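PDB 1SW6: regulatory protein SWI6 from Saccharomyces cerevisiae, which serves as the shared subunit of the SBF and MBF transcription complexes, which drive cell-cycle-dependent gene expression; this fragment is its ankyrin-repeat domain. Local coordinates for residues A[124-135]-A[147-157]. Sequence-based numbering, arbitrary orientation.
Sequences NIPVDEHGNTPL and VKHLVKHGSNR
Leu135 does most of the work here: one leucine, in the first turn of helix 134-140, packs against both the last turns of helix 144-152 and the loop that follows it. Its two methyls divide the job. CD1 lies 3.8 Å from Leu150 CB and also meets the CG1 of Val147, the two leucines running past each other in opposite directions. CD2 turns to the departing chain and packs 3.7 Å from Arg157 CG, touching Ser155 CB as well. A chi1 of -142°, off the usual staggered values, aims the fork so that CD1 meets the helix and CD2 the loop. Beside it Pro134 sets CB 4.0 Å from Leu150 CD1, a lighter touch that extends the same apolar patch.

The exit itself is shaped by a Schellman motif. Gly154, with positive phi, lets Ser155 N return to Leu150 O at 2.9 Å while Gly154 N bonds to Val151 O, and the chain then runs past Leu135 CD2. Along the same loop Asn124 lies beside Ser155 and Asn156, its side-chain amide about perpendicular to that of Asn156. A water sits between Leu135 N and Ser155 OG, with weak bonds to both.

The packing of Leu135 and Pro134 lies within the first ankyrin repeat, where the two antiparallel helices of the unit pack together. Arg157 presents its CA and CG to Leu135; its guanidinium group is held by a salt bridge to Asp33 and by the carbonyls of Phe30 and Tyr189. Helix 134-140 is thus joined to helix 144-152 and its exit loop by mainly apolar packing, with the arginine's charge paired beyond it.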
loop_
_atom_site.group_PDB
_atom_site.type_symbol
_atom_site.label_atom_id
_atom_site.label_comp_id
_atom_site.label_asym_id
_atom_site.label_seq_id
_atom_site.Cartn_x
_atom_site.Cartn_y
_atom_site.Cartn_z
ATOM N N ASN A 124 -1.178 11.838 16.194
ATOM C CA ASN A 124 -1.107 12.670 15.006
ATOM C C ASN A 124 0.305 12.835 14.436
ATOM O O ASN A 124 0.812 13.954 14.281
ATOM C CB ASN A 124 -1.747 14.025 15.326
ATOM C CG ASN A 124 -3.196 13.880 15.793
ATOM O OD1 ASN A 124 -3.572 14.364 16.861
ATOM N ND2 ASN A 124 -4.012 13.203 14.988
ATOM N N ILE A 125 0.912 11.698 14.108
ATOM C CA ILE A 125 2.259 11.637 13.552
ATOM C C ILE A 125 2.254 10.766 12.297
ATOM O O ILE A 125 1.654 9.692 12.284
ATOM C CB ILE A 125 3.242 10.969 14.547
ATOM C CG1 ILE A 125 3.277 11.746 15.860
ATOM C CG2 ILE A 125 4.626 10.859 13.924
ATOM C CD1 ILE A 125 4.105 11.069 16.934
ATOM N N PRO A 126 2.912 11.218 11.221
ATOM C CA PRO A 126 2.909 10.362 10.030
ATOM C C PRO A 126 3.607 9.054 10.426
ATOM O O PRO A 126 4.591 9.070 11.171
ATOM C CB PRO A 126 3.706 11.177 9.016
ATOM C CG PRO A 126 3.388 12.597 9.413
ATOM C CD PRO A 126 3.479 12.545 10.925
ATOM N N VAL A 127 3.094 7.928 9.940
ATOM C CA VAL A 127 3.657 6.629 10.289
ATOM C C VAL A 127 4.470 5.972 9.174
ATOM O O VAL A 127 5.112 4.943 9.382
ATOM C CB VAL A 127 2.525 5.684 10.772
ATOM C CG1 VAL A 127 2.986 4.243 10.802
ATOM C CG2 VAL A 127 2.086 6.108 12.157
ATOM N N ASP A 128 4.461 6.569 7.992
ATOM C CA ASP A 128 5.222 5.997 6.901
ATOM C C ASP A 128 5.791 7.062 5.981
ATOM O O ASP A 128 5.772 8.252 6.296
ATOM C CB ASP A 128 4.358 5.009 6.111
ATOM C CG ASP A 128 3.210 5.680 5.391
ATOM O OD1 ASP A 128 2.212 4.983 5.117
ATOM O OD2 ASP A 128 3.303 6.890 5.083
ATOM N N GLU A 129 6.288 6.608 4.838
ATOM C CA GLU A 129 6.906 7.460 3.830
ATOM C C GLU A 129 5.943 8.409 3.124
ATOM O O GLU A 129 6.328 9.514 2.748
ATOM C CB GLU A 129 7.584 6.580 2.774
ATOM C CG GLU A 129 8.438 5.459 3.350
ATOM C CD GLU A 129 8.782 4.384 2.323
ATOM O OE1 GLU A 129 9.568 3.466 2.666
ATOM O OE2 GLU A 129 8.265 4.449 1.181
ATOM N N HIS A 130 4.699 7.980 2.940
ATOM C CA HIS A 130 3.720 8.803 2.234
ATOM C C HIS A 130 2.959 9.798 3.108
ATOM O O HIS A 130 2.062 10.488 2.627
ATOM C CB HIS A 130 2.725 7.902 1.499
ATOM C CG HIS A 130 3.367 6.752 0.788
ATOM N ND1 HIS A 130 3.996 5.723 1.459
ATOM C CD2 HIS A 130 3.487 6.471 -0.531
ATOM C CE1 HIS A 130 4.475 4.857 0.584
ATOM N NE2 HIS A 130 4.180 5.287 -0.631
ATOM N N GLY A 131 3.313 9.875 4.385
ATOM C CA GLY A 131 2.633 10.800 5.270
ATOM C C GLY A 131 1.327 10.263 5.833
ATOM O O GLY A 131 0.493 11.034 6.324
ATOM N N ASN A 132 1.131 8.948 5.756
ATOM C CA ASN A 132 -0.080 8.340 6.293
ATOM C C ASN A 132 -0.066 8.447 7.811
ATOM O O ASN A 132 0.963 8.208 8.446
ATOM C CB ASN A 132 -0.173 6.853 5.923
ATOM C CG ASN A 132 -0.605 6.619 4.484
ATOM O OD1 ASN A 132 -1.640 7.121 4.040
ATOM N ND2 ASN A 132 0.180 5.833 3.751
ATOM N N THR A 133 -1.201 8.827 8.391
ATOM C CA THR A 133 -1.327 8.897 9.844
ATOM C C THR A 133 -1.983 7.557 10.166
ATOM O O THR A 133 -2.385 6.833 9.254
ATOM C CB THR A 133 -2.286 10.028 10.302
ATOM O OG1 THR A 133 -3.628 9.728 9.878
ATOM C CG2 THR A 133 -1.861 11.356 9.716
ATOM N N PRO A 134 -2.082 7.191 11.454
ATOM C CA PRO A 134 -2.722 5.906 11.738
ATOM C C PRO A 134 -4.138 5.858 11.153
ATOM O O PRO A 134 -4.599 4.814 10.676
ATOM C CB PRO A 134 -2.715 5.857 13.267
ATOM C CG PRO A 134 -1.421 6.527 13.594
ATOM C CD PRO A 134 -1.439 7.735 12.665
ATOM N N LEU A 135 -4.822 6.996 11.186
ATOM C CA LEU A 135 -6.186 7.073 10.673
ATOM C C LEU A 135 -6.288 6.685 9.191
ATOM O O LEU A 135 -7.263 6.047 8.786
ATOM C CB LEU A 135 -6.752 8.481 10.908
ATOM C CG LEU A 135 -8.230 8.563 11.302
ATOM C CD1 LEU A 135 -8.513 7.677 12.503
ATOM C CD2 LEU A 135 -8.579 10.013 11.611
ATOM N N VAL A 147 -11.152 3.019 13.901
ATOM C CA VAL A 147 -11.245 4.417 13.482
ATOM C C VAL A 147 -12.023 5.235 14.517
ATOM O O VAL A 147 -11.619 6.340 14.881
ATOM C CB VAL A 147 -11.945 4.566 12.110
ATOM C CG1 VAL A 147 -12.366 6.028 11.890
ATOM C CG2 VAL A 147 -10.985 4.153 10.995
ATOM N N LYS A 148 -13.133 4.685 14.996
ATOM C CA LYS A 148 -13.949 5.373 15.983
ATOM C C LYS A 148 -13.183 5.601 17.288
ATOM O O LYS A 148 -13.244 6.683 17.877
ATOM C CB LYS A 148 -15.223 4.573 16.220
ATOM C CG LYS A 148 -16.144 4.621 15.022
ATOM C CD LYS A 148 -17.019 3.382 14.897
ATOM C CE LYS A 148 -17.945 3.195 16.075
ATOM N NZ LYS A 148 -18.920 2.094 15.790
ATOM N N HIS A 149 -12.450 4.585 17.728
ATOM C CA HIS A 149 -11.650 4.695 18.938
ATOM C C HIS A 149 -10.556 5.747 18.777
ATOM O O HIS A 149 -10.306 6.528 19.689
ATOM C CB HIS A 149 -11.017 3.345 19.268
ATOM C CG HIS A 149 -11.923 2.422 20.017
ATOM N ND1 HIS A 149 -12.117 1.107 19.648
ATOM C CD2 HIS A 149 -12.663 2.614 21.133
ATOM C CE1 HIS A 149 -12.937 0.529 20.509
ATOM N NE2 HIS A 149 -13.282 1.421 21.419
ATOM N N LEU A 150 -9.899 5.776 17.620
ATOM C CA LEU A 150 -8.839 6.761 17.403
ATOM C C LEU A 150 -9.390 8.178 17.346
ATOM O O LEU A 150 -8.748 9.119 17.821
ATOM C CB LEU A 150 -8.058 6.470 16.117
ATOM C CG LEU A 150 -7.163 5.224 16.088
ATOM C CD1 LEU A 150 -6.302 5.270 14.845
ATOM C CD2 LEU A 150 -6.284 5.174 17.314
ATOM N N VAL A 151 -10.570 8.338 16.754
ATOM C CA VAL A 151 -11.168 9.660 16.675
ATOM C C VAL A 151 -11.491 10.110 18.099
ATOM O O VAL A 151 -11.067 11.172 18.533
ATOM C CB VAL A 151 -12.460 9.645 15.829
ATOM C CG1 VAL A 151 -13.190 10.970 15.970
ATOM C CG2 VAL A 151 -12.109 9.375 14.370
ATOM N N LYS A 152 -12.234 9.285 18.821
ATOM C CA LYS A 152 -12.597 9.600 20.194
ATOM C C LYS A 152 -11.384 9.935 21.057
ATOM O O LYS A 152 -11.498 10.676 22.033
ATOM C CB LYS A 152 -13.346 8.421 20.821
ATOM C CG LYS A 152 -13.472 8.513 22.329
ATOM C CD LYS A 152 -14.316 7.382 22.893
ATOM C CE LYS A 152 -14.532 7.570 24.392
ATOM N NZ LYS A 152 -15.560 6.632 24.924
ATOM N N HIS A 153 -10.224 9.392 20.708
ATOM C CA HIS A 153 -9.025 9.644 21.488
ATOM C C HIS A 153 -8.109 10.757 20.999
ATOM O O HIS A 153 -6.963 10.852 21.438
ATOM C CB HIS A 153 -8.246 8.343 21.662
ATOM C CG HIS A 153 -8.851 7.431 22.683
ATOM N ND1 HIS A 153 -8.449 7.423 24.001
ATOM C CD2 HIS A 153 -9.885 6.559 22.600
ATOM C CE1 HIS A 153 -9.209 6.586 24.686
ATOM N NE2 HIS A 153 -10.089 6.050 23.859
ATOM N N GLY A 154 -8.605 11.598 20.092
ATOM C CA GLY A 154 -7.797 12.714 19.627
ATOM C C GLY A 154 -7.265 12.739 18.211
ATOM O O GLY A 154 -6.774 13.776 17.769
ATOM N N SER A 155 -7.335 11.625 17.493
ATOM C CA SER A 155 -6.831 11.620 16.131
ATOM C C SER A 155 -7.492 12.725 15.311
ATOM O O SER A 155 -8.722 12.799 15.224
ATOM C CB SER A 155 -7.082 10.264 15.474
ATOM O OG SER A 155 -6.307 9.255 16.091
ATOM N N ASN A 156 -6.663 13.577 14.718
ATOM C CA ASN A 156 -7.135 14.683 13.893
ATOM C C ASN A 156 -7.520 14.113 12.530
ATOM O O ASN A 156 -6.694 13.520 11.828
ATOM C CB ASN A 156 -6.023 15.717 13.732
ATOM C CG ASN A 156 -6.490 16.979 13.042
ATOM O OD1 ASN A 156 -7.182 16.929 12.022
ATOM N ND2 ASN A 156 -6.098 18.130 13.590
ATOM N N ARG A 157 -8.777 14.298 12.154
ATOM C CA ARG A 157 -9.278 13.770 10.896
ATOM C C ARG A 157 -8.981 14.645 9.687
ATOM O O ARG A 157 -9.201 14.234 8.552
ATOM C CB ARG A 157 -10.787 13.561 11.019
ATOM C CG ARG A 157 -11.166 12.651 12.174
ATOM C CD ARG A 157 -12.628 12.796 12.548
ATOM N NE ARG A 157 -12.926 14.131 13.062
ATOM C CZ ARG A 157 -14.096 14.486 13.579
ATOM N NH1 ARG A 157 -15.086 13.602 13.651
ATOM N NH2 ARG A 157 -14.276 15.723 14.033
HETATM O O HOH W 1 -4.327 9.472 13.373
#